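Local structure of probable tautomerase/dehalogenase AU4130 (Aspergillus fumigatus Af293, 3C6V) at residues B[135-143]-B[152-161]; B[23-34]-B[59-69]. The protein is of unknown function but probably acts as a tautomerase or dehalogenase, being a trimeric fungal member of the tautomerase superfamily. One frame throughout, in Å; residues are numbered along the deposited sequence.

Overall arrangement
Contact 2 (23-34 with 59-69) is the parallel strand pair of a beta-alpha-beta unit in the body of the subunit, whereas contact 1 (135-143 with 152-161), whose centre lies about 19 Å from the centre of the chain, packs the C-terminal tail against a tight turn. Their centres are about 26 Å apart, yet Tyr59 joins them: its OH stands 3.4 Å from Trp152 CE3 and 3.5 Å from Pro142 CD, and its ring approaches Ile136. Both contacts also meet the second subunit, where Lys135-Ile136 and Gln61-His63 each pair antiparallel with a strand of that chain. A sulfate, probably from the crystallisation liquor, rests on the tail in contact 1.

Contact 1: residues B[135-143]-B[152-161]; sequences KINGLAPPA and WVRENRPVRF. With SO4 (sulfate ion), chain E.
Pro142 sets its CD over one face of the Trp152 indole, crossing it at a slant, 3.5 Å from the centroid of the six-membered ring, a CH-pi contact. The opposite face of the indole is covered by the tail's own backbone, Pro158 CA and Val159 N, while Pro141 approaches obliquely, CB to CZ3. A hydrogen bond of 3.0 Å from Trp152 NE1 to a lone pair of Val159 O fixes the ring's rotation, although the oxygen is tilted 26° from the indole plane. Leu139 can be followed outward: CB meets the edge of the indole at Trp152 CH2, then the chain forks. CD1 drops onto Pro158 CB at 3.8 Å and also reaches the carbonyl carbon of Val159; CD2 sits over the centre of one face of the Arg160 guanidinium, 3.4 Å from Arg160 CZ. Bends at chi2 and chi3 (both 81°) fold Arg160 back to offer that face. Pro158 CG touches Ile136 CG2, at 3.7 Å, and Asn137 CB, crossing both side chains at about a right angle, while the Asn137 amide is bound by Asp121 and Trp122 of the second subunit. Beyond the apolar layer, both terminal nitrogens of Arg157 grip O1 of the sulfate in its guanidinium plane, and Arg160 N gives O2 a nearly straight bond (172°). Strand 135-136 runs into a type I' turn, Ile136 to Leu139, whose two ends exchange backbone hydrogen bonds as in a tight beta hairpin; the C-terminal tail after helix 147-155 packs against this turn, with the Trp152 indole between Pro142 and the tail.

Contact 2: residues B[23-34]-B[59-69]; sequences PRWLIQHSPNTL and YVQVHFIEQPA
Glu66 covers one face of the His29 imidazole, its CA 3.9 Å from the ring centroid in a CH-pi contact, and Phe64 CB lies at the edge. His29 chi1 of 61°, with CG between the backbone N and the carbonyl carbon, turns the ring over Glu66; ND1 is held by Ser30 O. The His63 ring receives Arg24 CD at its edge, 3.8 Å from CD2, and NE2 donates in plane to Gln61 OE1 (2.8 Å, 162°); this bond and that from ND1 to Ser72 OG of the second subunit hold the imidazole at both nitrogens. Phe64 runs alongside Ile27, with CE2 3.7 Å from Ile27 CD1 and also touching Leu34 CD1. Arg24 runs beside Gln61, and its guanidinium makes a salt bridge to Glu123 of the second subunit. At the far end, water 1 bridges Asn32 N and Glu66 OE1. Seven backbone hydrogen bonds, from Gln61 N to Pro23 O through Gln67 N to His29 O, join the strands in parallel; the axes of 24-29 and 61-66 approach to 4.6 Å, with 20° between their directions. Helix 36-51 makes the beta-alpha-beta crossover, touching Trp25, Val60 and Phe64; helix 97-115 also packs on Trp25. Strand 82-90 flanks 24-29 antiparallel, while 61-66, outermost in this chain, pairs with a strand of the second subunit.

Contact 1: residues B[135-143]-B[152-161]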
loop_
_atom_site.group_PDB
_atom_site.type_symbol
_atom_site.label_atom_id
_atom_site.label_comp_id
_atom_site.label_asym_id
_atom_site.label_seq_id
_atom_site.Cartn_x
_atom_site.Cartn_y
_atom_site.Cartn_z
ATOM N N LYS B 135 4.514 13.695 6.918
ATOM C CA LYS B 135 5.231 14.971 6.664
ATOM C C LYS B 135 5.490 15.187 5.170
ATOM O O LYS B 135 5.658 14.213 4.392
ATOM C CB LYS B 135 6.571 15.020 7.411
ATOM C CG LYS B 135 6.483 15.061 8.959
ATOM C CD LYS B 135 7.786 15.643 9.534
ATOM C CE LYS B 135 7.820 15.452 11.033
ATOM N NZ LYS B 135 9.090 16.037 11.554
ATOM N N ILE B 136 5.574 16.456 4.777
ATOM C CA ILE B 136 5.919 16.788 3.398
ATOM C C ILE B 136 7.146 17.700 3.467
ATOM O O ILE B 136 7.165 18.685 4.238
ATOM C CB ILE B 136 4.744 17.493 2.643
ATOM C CG1 ILE B 136 3.443 16.657 2.733
ATOM C CG2 ILE B 136 5.110 17.729 1.184
ATOM C CD1 ILE B 136 2.177 17.387 2.186
ATOM N N ASN B 137 8.192 17.347 2.713
ATOM C CA ASN B 137 9.471 18.055 2.809
ATOM C C ASN B 137 9.891 18.250 4.273
ATOM O O ASN B 137 10.457 19.291 4.669
ATOM C CB ASN B 137 9.414 19.396 2.066
ATOM C CG ASN B 137 9.346 19.207 0.549
ATOM O OD1 ASN B 137 8.963 18.135 0.053
ATOM N ND2 ASN B 137 9.688 20.255 -0.188
ATOM N N GLY B 138 9.647 17.221 5.076
ATOM C CA GLY B 138 10.153 17.229 6.459
ATOM C C GLY B 138 9.352 18.098 7.426
ATOM O O GLY B 138 9.802 18.348 8.555
ATOM N N LEU B 139 8.166 18.539 6.995
ATOM C CA LEU B 139 7.301 19.383 7.824
ATOM C C LEU B 139 5.948 18.715 8.020
ATOM O O LEU B 139 5.344 18.281 7.054
ATOM C CB LEU B 139 7.058 20.720 7.119
ATOM C CG LEU B 139 8.290 21.586 6.861
ATOM C CD1 LEU B 139 7.882 22.764 6.000
ATOM C CD2 LEU B 139 8.822 22.076 8.180
ATOM N N ALA B 140 5.428 18.687 9.252
ATOM C CA ALA B 140 4.020 18.263 9.423
ATOM C C ALA B 140 3.081 19.304 8.811
ATOM O O ALA B 140 3.209 20.508 9.103
ATOM C CB ALA B 140 3.695 18.043 10.886
ATOM N N PRO B 141 2.150 18.878 7.914
ATOM C CA PRO B 141 1.262 19.885 7.336
ATOM C C PRO B 141 0.308 20.537 8.353
ATOM O O PRO B 141 -0.003 19.936 9.393
ATOM C CB PRO B 141 0.465 19.098 6.282
ATOM C CG PRO B 141 1.395 17.906 5.927
ATOM C CD PRO B 141 1.945 17.549 7.298
ATOM N N PRO B 142 -0.185 21.740 8.028
ATOM C CA PRO B 142 -1.047 22.472 8.931
ATOM C C PRO B 142 -2.378 21.753 9.158
ATOM O O PRO B 142 -2.775 20.892 8.348
ATOM C CB PRO B 142 -1.326 23.768 8.177
ATOM C CG PRO B 142 -0.348 23.842 7.081
ATOM C CD PRO B 142 0.016 22.456 6.757
ATOM N N ALA B 143 -3.054 22.118 10.254
ATOM C CA ALA B 143 -4.385 21.605 10.561
ATOM C C ALA B 143 -5.367 21.918 9.440
ATOM O O ALA B 143 -5.336 22.995 8.877
ATOM C CB ALA B 143 -4.890 22.203 11.890
ATOM N N TRP B 152 -0.160 27.470 2.902
ATOM C CA TRP B 152 0.276 26.376 2.041
ATOM C C TRP B 152 -0.546 26.306 0.738
ATOM O O TRP B 152 -0.019 25.949 -0.299
ATOM C CB TRP B 152 0.230 25.049 2.801
ATOM C CG TRP B 152 1.339 24.888 3.812
ATOM C CD1 TRP B 152 1.917 25.867 4.605
ATOM C CD2 TRP B 152 1.999 23.670 4.129
ATOM N NE1 TRP B 152 2.901 25.307 5.398
ATOM C CE2 TRP B 152 2.969 23.960 5.127
ATOM C CE3 TRP B 152 1.855 22.353 3.680
ATOM C CZ2 TRP B 152 3.810 22.973 5.666
ATOM C CZ3 TRP B 152 2.706 21.352 4.226
ATOM C CH2 TRP B 152 3.647 21.669 5.208
ATOM N N VAL B 153 -1.834 26.658 0.795
ATOM C CA VAL B 153 -2.659 26.723 -0.419
ATOM C C VAL B 153 -2.095 27.780 -1.393
ATOM O O VAL B 153 -1.867 27.478 -2.573
ATOM C CB VAL B 153 -4.142 27.011 -0.085
ATOM C CG1 VAL B 153 -4.939 27.311 -1.350
ATOM C CG2 VAL B 153 -4.771 25.830 0.639
ATOM N N ARG B 154 -1.848 28.994 -0.867
ATOM C CA ARG B 154 -1.429 30.168 -1.652
ATOM C C ARG B 154 -0.085 29.982 -2.302
ATOM O O ARG B 154 0.136 30.421 -3.438
ATOM C CB ARG B 154 -1.253 31.406 -0.752
ATOM C CG ARG B 154 -2.481 31.959 -0.162
ATOM C CD ARG B 154 -2.197 33.373 0.265
ATOM N NE ARG B 154 -1.422 33.519 1.506
ATOM C CZ ARG B 154 -1.946 33.522 2.731
ATOM N NH1 ARG B 154 -3.245 33.321 2.919
ATOM N NH2 ARG B 154 -1.157 33.725 3.778
ATOM N N GLU B 155 0.834 29.416 -1.523
ATOM C CA GLU B 155 2.203 29.160 -1.966
ATOM C C GLU B 155 2.347 27.860 -2.730
ATOM O O GLU B 155 3.345 27.673 -3.428
ATOM C CB GLU B 155 3.155 29.139 -0.764
ATOM C CG GLU B 155 3.205 30.436 0.014
ATOM C CD GLU B 155 3.656 31.645 -0.849
ATOM O OE1 GLU B 155 4.249 31.460 -1.948
ATOM O OE2 GLU B 155 3.405 32.780 -0.410
ATOM N N ASN B 156 1.345 26.985 -2.600
ATOM C CA ASN B 156 1.338 25.653 -3.199
ATOM C C ASN B 156 2.646 24.886 -2.944
ATOM O O ASN B 156 3.200 24.291 -3.847
ATOM C CB ASN B 156 0.991 25.687 -4.707
ATOM C CG ASN B 156 0.565 24.331 -5.218
ATOM O OD1 ASN B 156 -0.167 23.622 -4.535
ATOM N ND2 ASN B 156 1.052 23.941 -6.404
ATOM N N ARG B 157 3.131 24.929 -1.709
ATOM C CA ARG B 157 4.364 24.233 -1.293
ATOM C C ARG B 157 4.422 24.243 0.239
ATOM O O ARG B 157 3.709 25.038 0.866
ATOM C CB ARG B 157 5.615 24.902 -1.880
ATOM C CG ARG B 157 5.930 26.306 -1.296
ATOM C CD ARG B 157 7.160 26.930 -1.974
ATOM N NE ARG B 157 7.416 28.290 -1.500
ATOM C CZ ARG B 157 8.047 28.590 -0.360
ATOM N NH1 ARG B 157 8.513 27.632 0.449
ATOM N NH2 ARG B 157 8.219 29.856 -0.023
ATOM N N PRO B 158 5.244 23.350 0.850
ATOM C CA PRO B 158 5.399 23.414 2.304
ATOM C C PRO B 158 6.204 24.637 2.743
ATOM O O PRO B 158 7.300 24.903 2.224
ATOM C CB PRO B 158 6.155 22.110 2.660
ATOM C CG PRO B 158 6.150 21.274 1.404
ATOM C CD PRO B 158 6.055 22.258 0.266
ATOM N N VAL B 159 5.613 25.406 3.649
ATOM C CA VAL B 159 6.199 26.660 4.111
ATOM C C VAL B 159 6.486 26.475 5.583
ATOM O O VAL B 159 5.614 26.041 6.345
ATOM C CB VAL B 159 5.237 27.841 3.885
ATOM C CG1 VAL B 159 5.911 29.183 4.269
ATOM C CG2 VAL B 159 4.780 27.884 2.439
ATOM N N ARG B 160 7.720 26.767 5.984
ATOM C CA ARG B 160 8.080 26.658 7.392
ATOM C C ARG B 160 7.469 27.855 8.149
ATOM O O ARG B 160 7.341 28.945 7.594
ATOM C CB ARG B 160 9.612 26.520 7.568
ATOM C CG ARG B 160 10.131 26.541 9.033
ATOM C CD ARG B 160 10.012 25.201 9.792
ATOM N NE ARG B 160 11.090 24.240 9.484
ATOM C CZ ARG B 160 11.368 23.145 10.206
ATOM N NH1 ARG B 160 12.363 22.337 9.839
ATOM N NH2 ARG B 160 10.659 22.849 11.295
ATOM N N PHE B 161 7.041 27.640 9.390
ATOM C CA PHE B 161 6.581 28.763 10.232
ATOM C C PHE B 161 7.548 29.031 11.399
ATOM O O PHE B 161 8.391 28.187 11.745
ATOM C CB PHE B 161 5.137 28.541 10.736
ATOM C CG PHE B 161 4.127 28.382 9.626
ATOM C CD1 PHE B 161 3.827 29.460 8.777
ATOM C CD2 PHE B 161 3.494 27.148 9.408
ATOM C CE1 PHE B 161 2.895 29.314 7.725
ATOM C CE2 PHE B 161 2.569 26.990 8.365
ATOM C CZ PHE B 161 2.267 28.076 7.515
ATOM O OXT PHE B 161 7.516 30.099 12.030
HETATM S S SO4 E . 9.944 28.895 3.487
HETATM O O1 SO4 E . 8.923 29.402 2.575
HETATM O O2 SO4 E . 9.444 27.753 4.248
HETATM O O3 SO4 E . 11.114 28.474 2.722
HETATM O O4 SO4 E . 10.302 29.981 4.397
#

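Contact 2: residues B[23-34]-B[59-69]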
loop_
_atom_site.group_PDB
_atom_site.type_symbol
_atom_site.label_atom_id
_atom_site.label_comp_id
_atom_site.label_asym_id
_atom_site.label_seq_id
_atom_site.Cartn_x
_atom_site.Cartn_y
_atom_site.Cartn_z
ATOM N N PRO B 23 -3.958 13.301 -0.006
ATOM C CA PRO B 23 -4.213 11.888 -0.309
ATOM C C PRO B 23 -3.134 11.309 -1.236
ATOM O O PRO B 23 -2.455 12.065 -1.958
ATOM C CB PRO B 23 -5.522 11.960 -1.079
ATOM C CG PRO B 23 -5.333 13.235 -1.911
ATOM C CD PRO B 23 -4.504 14.175 -1.066
ATOM N N ARG B 24 -2.990 9.980 -1.241
ATOM C CA ARG B 24 -2.043 9.347 -2.158
ATOM C C ARG B 24 -2.804 8.264 -2.920
ATOM O O ARG B 24 -3.361 7.356 -2.307
ATOM C CB ARG B 24 -0.887 8.728 -1.352
ATOM C CG ARG B 24 0.086 7.862 -2.185
ATOM C CD ARG B 24 1.332 8.608 -2.600
ATOM N NE ARG B 24 2.178 9.129 -1.518
ATOM C CZ ARG B 24 3.091 8.433 -0.834
ATOM N NH1 ARG B 24 3.266 7.134 -1.044
ATOM N NH2 ARG B 24 3.793 9.040 0.082
ATOM N N TRP B 25 -2.872 8.372 -4.241
ATOM C CA TRP B 25 -3.580 7.375 -5.050
ATOM C C TRP B 25 -2.566 6.482 -5.783
ATOM O O TRP B 25 -1.635 6.983 -6.413
ATOM C CB TRP B 25 -4.508 8.035 -6.076
ATOM C CG TRP B 25 -5.766 8.714 -5.485
ATOM C CD1 TRP B 25 -5.848 9.577 -4.407
ATOM C CD2 TRP B 25 -7.095 8.584 -5.995
ATOM N NE1 TRP B 25 -7.158 9.991 -4.242
ATOM C CE2 TRP B 25 -7.939 9.387 -5.190
ATOM C CE3 TRP B 25 -7.649 7.858 -7.052
ATOM C CZ2 TRP B 25 -9.318 9.469 -5.397
ATOM C CZ3 TRP B 25 -9.011 7.946 -7.282
ATOM C CH2 TRP B 25 -9.840 8.766 -6.455
ATOM N N LEU B 26 -2.735 5.170 -5.664
ATOM C CA LEU B 26 -1.941 4.198 -6.397
ATOM C C LEU B 26 -2.868 3.497 -7.366
ATOM O O LEU B 26 -3.914 2.944 -6.958
ATOM C CB LEU B 26 -1.296 3.184 -5.432
ATOM C CG LEU B 26 -0.491 2.043 -6.090
ATOM C CD1 LEU B 26 0.742 2.636 -6.867
ATOM C CD2 LEU B 26 -0.038 1.049 -5.051
ATOM N N ILE B 27 -2.527 3.556 -8.649
ATOM C CA ILE B 27 -3.440 3.051 -9.681
ATOM C C ILE B 27 -2.683 2.023 -10.519
ATOM O O ILE B 27 -1.827 2.377 -11.350
ATOM C CB ILE B 27 -3.972 4.214 -10.580
ATOM C CG1 ILE B 27 -4.683 5.269 -9.702
ATOM C CG2 ILE B 27 -4.969 3.671 -11.635
ATOM C CD1 ILE B 27 -5.344 6.458 -10.496
ATOM N N GLN B 28 -2.966 0.761 -10.250
ATOM C CA GLN B 28 -2.391 -0.362 -10.995
ATOM C C GLN B 28 -3.335 -0.698 -12.153
ATOM O O GLN B 28 -4.549 -0.598 -11.994
ATOM C CB GLN B 28 -2.275 -1.574 -10.074
ATOM C CG GLN B 28 -1.157 -1.447 -9.021
ATOM C CD GLN B 28 -1.355 -2.393 -7.852
ATOM O OE1 GLN B 28 -2.072 -2.078 -6.911
ATOM N NE2 GLN B 28 -0.755 -3.560 -7.923
ATOM N N HIS B 29 -2.797 -1.098 -13.315
ATOM C CA HIS B 29 -3.662 -1.306 -14.495
ATOM C C HIS B 29 -2.974 -2.201 -15.511
ATOM O O HIS B 29 -1.720 -2.319 -15.537
ATOM C CB HIS B 29 -4.030 0.047 -15.138
ATOM C CG HIS B 29 -2.827 0.814 -15.615
ATOM N ND1 HIS B 29 -2.279 0.647 -16.875
ATOM C CD2 HIS B 29 -2.056 1.737 -14.989
ATOM C CE1 HIS B 29 -1.212 1.423 -16.998
ATOM N NE2 HIS B 29 -1.062 2.104 -15.871
ATOM N N SER B 30 -3.776 -2.838 -16.361
ATOM C CA SER B 30 -3.218 -3.702 -17.423
ATOM C C SER B 30 -2.574 -2.888 -18.546
ATOM O O SER B 30 -2.799 -1.679 -18.665
ATOM C CB SER B 30 -4.332 -4.619 -17.982
ATOM O OG SER B 30 -5.575 -3.902 -17.999
ATOM N N PRO B 31 -1.771 -3.550 -19.401
ATOM C CA PRO B 31 -1.215 -2.853 -20.573
ATOM C C PRO B 31 -2.312 -2.405 -21.542
ATOM O O PRO B 31 -3.409 -3.019 -21.609
ATOM C CB PRO B 31 -0.325 -3.926 -21.227
ATOM C CG PRO B 31 -0.021 -4.898 -20.098
ATOM C CD PRO B 31 -1.303 -4.949 -19.319
ATOM N N ASN B 32 -2.029 -1.346 -22.286
ATOM C CA ASN B 32 -2.951 -0.911 -23.358
ATOM C C ASN B 32 -4.367 -0.683 -22.826
ATOM O O ASN B 32 -5.358 -1.059 -23.481
ATOM C CB ASN B 32 -3.014 -1.961 -24.485
ATOM C CG ASN B 32 -1.654 -2.263 -25.102
ATOM O OD1 ASN B 32 -1.232 -3.419 -25.127
ATOM N ND2 ASN B 32 -0.973 -1.238 -25.613
ATOM N N THR B 33 -4.457 -0.058 -21.649
ATOM C CA THR B 33 -5.722 0.102 -20.957
ATOM C C THR B 33 -6.098 1.560 -20.727
ATOM O O THR B 33 -7.272 1.954 -20.925
ATOM C CB THR B 33 -5.739 -0.761 -19.664
ATOM O OG1 THR B 33 -5.669 -2.139 -20.074
ATOM C CG2 THR B 33 -7.001 -0.530 -18.820
ATOM N N LEU B 34 -5.117 2.337 -20.271
ATOM C CA LEU B 34 -5.227 3.791 -20.167
ATOM C C LEU B 34 -4.108 4.397 -21.007
ATOM O O LEU B 34 -2.946 3.996 -20.903
ATOM C CB LEU B 34 -5.027 4.247 -18.708
ATOM C CG LEU B 34 -6.042 3.676 -17.704
ATOM C CD1 LEU B 34 -5.666 4.075 -16.235
ATOM C CD2 LEU B 34 -7.434 4.113 -18.099
ATOM N N TYR B 59 -0.669 18.613 -2.476
ATOM C CA TYR B 59 -0.854 17.427 -1.612
ATOM C C TYR B 59 -1.248 16.195 -2.441
ATOM O O TYR B 59 -1.040 15.058 -2.005
ATOM C CB TYR B 59 -1.999 17.625 -0.599
ATOM C CG TYR B 59 -1.755 18.506 0.602
ATOM C CD1 TYR B 59 -0.726 19.455 0.619
ATOM C CD2 TYR B 59 -2.592 18.414 1.715
ATOM C CE1 TYR B 59 -0.535 20.287 1.740
ATOM C CE2 TYR B 59 -2.428 19.236 2.812
ATOM C CZ TYR B 59 -1.391 20.169 2.819
ATOM O OH TYR B 59 -1.252 20.971 3.902
ATOM N N VAL B 60 -1.900 16.413 -3.575
ATOM C CA VAL B 60 -2.547 15.294 -4.273
ATOM C C VAL B 60 -1.508 14.571 -5.109
ATOM O O VAL B 60 -0.996 15.132 -6.055
ATOM C CB VAL B 60 -3.716 15.746 -5.144
ATOM C CG1 VAL B 60 -4.398 14.528 -5.778
ATOM C CG2 VAL B 60 -4.732 16.564 -4.333
ATOM N N GLN B 61 -1.194 13.333 -4.725
ATOM C CA GLN B 61 -0.270 12.483 -5.485
ATOM C C GLN B 61 -1.031 11.330 -6.113
ATOM O O GLN B 61 -1.832 10.654 -5.430
ATOM C CB GLN B 61 0.837 11.929 -4.582
ATOM C CG GLN B 61 1.683 13.061 -3.916
ATOM C CD GLN B 61 3.111 12.645 -3.677
ATOM O OE1 GLN B 61 3.541 11.583 -4.131
ATOM N NE2 GLN B 61 3.875 13.490 -2.983
ATOM N N VAL B 62 -0.776 11.105 -7.400
ATOM C CA VAL B 62 -1.423 10.039 -8.136
ATOM C C VAL B 62 -0.339 9.327 -8.920
ATOM O O VAL B 62 0.350 9.968 -9.757
ATOM C CB VAL B 62 -2.486 10.589 -9.124
ATOM C CG1 VAL B 62 -3.113 9.426 -9.937
ATOM C CG2 VAL B 62 -3.598 11.391 -8.401
ATOM N N HIS B 63 -0.139 8.040 -8.617
ATOM C CA HIS B 63 0.938 7.278 -9.250
ATOM C C HIS B 63 0.342 6.046 -9.930
ATOM O O HIS B 63 -0.390 5.283 -9.298
ATOM C CB HIS B 63 2.009 6.860 -8.241
ATOM C CG HIS B 63 2.621 8.019 -7.492
ATOM N ND1 HIS B 63 3.600 8.815 -8.038
ATOM C CD2 HIS B 63 2.378 8.516 -6.258
ATOM C CE1 HIS B 63 3.941 9.754 -7.176
ATOM N NE2 HIS B 63 3.220 9.596 -6.081
ATOM N N PHE B 64 0.668 5.873 -11.201
ATOM C CA PHE B 64 0.169 4.751 -12.006
ATOM C C PHE B 64 1.255 3.690 -12.121
ATOM O O PHE B 64 2.451 4.027 -12.305
ATOM C CB PHE B 64 -0.169 5.236 -13.448
ATOM C CG PHE B 64 -1.380 6.135 -13.518
ATOM C CD1 PHE B 64 -1.254 7.502 -13.288
ATOM C CD2 PHE B 64 -2.649 5.611 -13.785
ATOM C CE1 PHE B 64 -2.368 8.351 -13.322
ATOM C CE2 PHE B 64 -3.780 6.469 -13.860
ATOM C CZ PHE B 64 -3.629 7.824 -13.629
ATOM N N ILE B 65 0.863 2.417 -12.021
ATOM C CA ILE B 65 1.816 1.310 -12.236
ATOM C C ILE B 65 1.226 0.318 -13.216
ATOM O O ILE B 65 0.184 -0.323 -12.936
ATOM C CB ILE B 65 2.212 0.602 -10.926
ATOM C CG1 ILE B 65 3.060 1.555 -10.034
ATOM C CG2 ILE B 65 2.970 -0.695 -11.246
ATOM C CD1 ILE B 65 3.488 0.905 -8.684
ATOM N N GLU B 66 1.840 0.234 -14.393
ATOM C CA GLU B 66 1.369 -0.744 -15.382
ATOM C C GLU B 66 1.859 -2.134 -14.976
ATOM O O GLU B 66 3.051 -2.345 -14.668
ATOM C CB GLU B 66 1.810 -0.384 -16.797
ATOM C CG GLU B 66 1.177 -1.296 -17.860
ATOM C CD GLU B 66 1.428 -0.811 -19.262
ATOM O OE1 GLU B 66 0.769 0.155 -19.692
ATOM O OE2 GLU B 66 2.250 -1.438 -19.939
ATOM N N GLN B 67 0.924 -3.073 -14.980
ATOM C CA GLN B 67 1.182 -4.477 -14.637
ATOM C C GLN B 67 1.313 -5.263 -15.945
ATOM O O GLN B 67 0.321 -5.391 -16.651
ATOM C CB GLN B 67 0.001 -5.032 -13.815
ATOM C CG GLN B 67 -0.186 -4.351 -12.423
ATOM C CD GLN B 67 0.754 -4.906 -11.361
ATOM O OE1 GLN B 67 1.282 -6.022 -11.475
ATOM N NE2 GLN B 67 0.922 -4.163 -10.308
ATOM N N PRO B 68 2.524 -5.787 -16.275
ATOM C CA PRO B 68 2.669 -6.617 -17.500
ATOM C C PRO B 68 1.731 -7.816 -17.499
ATOM O O PRO B 68 1.311 -8.285 -16.430
ATOM C CB PRO B 68 4.134 -7.080 -17.476
ATOM C CG PRO B 68 4.849 -6.050 -16.616
ATOM C CD PRO B 68 3.803 -5.629 -15.562
ATOM N N ALA B 69 1.410 -8.304 -18.696
ATOM C CA ALA B 69 0.549 -9.468 -18.839
ATOM C C ALA B 69 1.226 -10.578 -18.063
ATOM O O ALA B 69 2.454 -10.692 -18.097
ATOM C CB ALA B 69 0.422 -9.855 -20.323
HETATM O O HOH W 1 0.477 -0.365 -22.401
HETATM O O HOH W 2 0.024 2.720 -20.438
#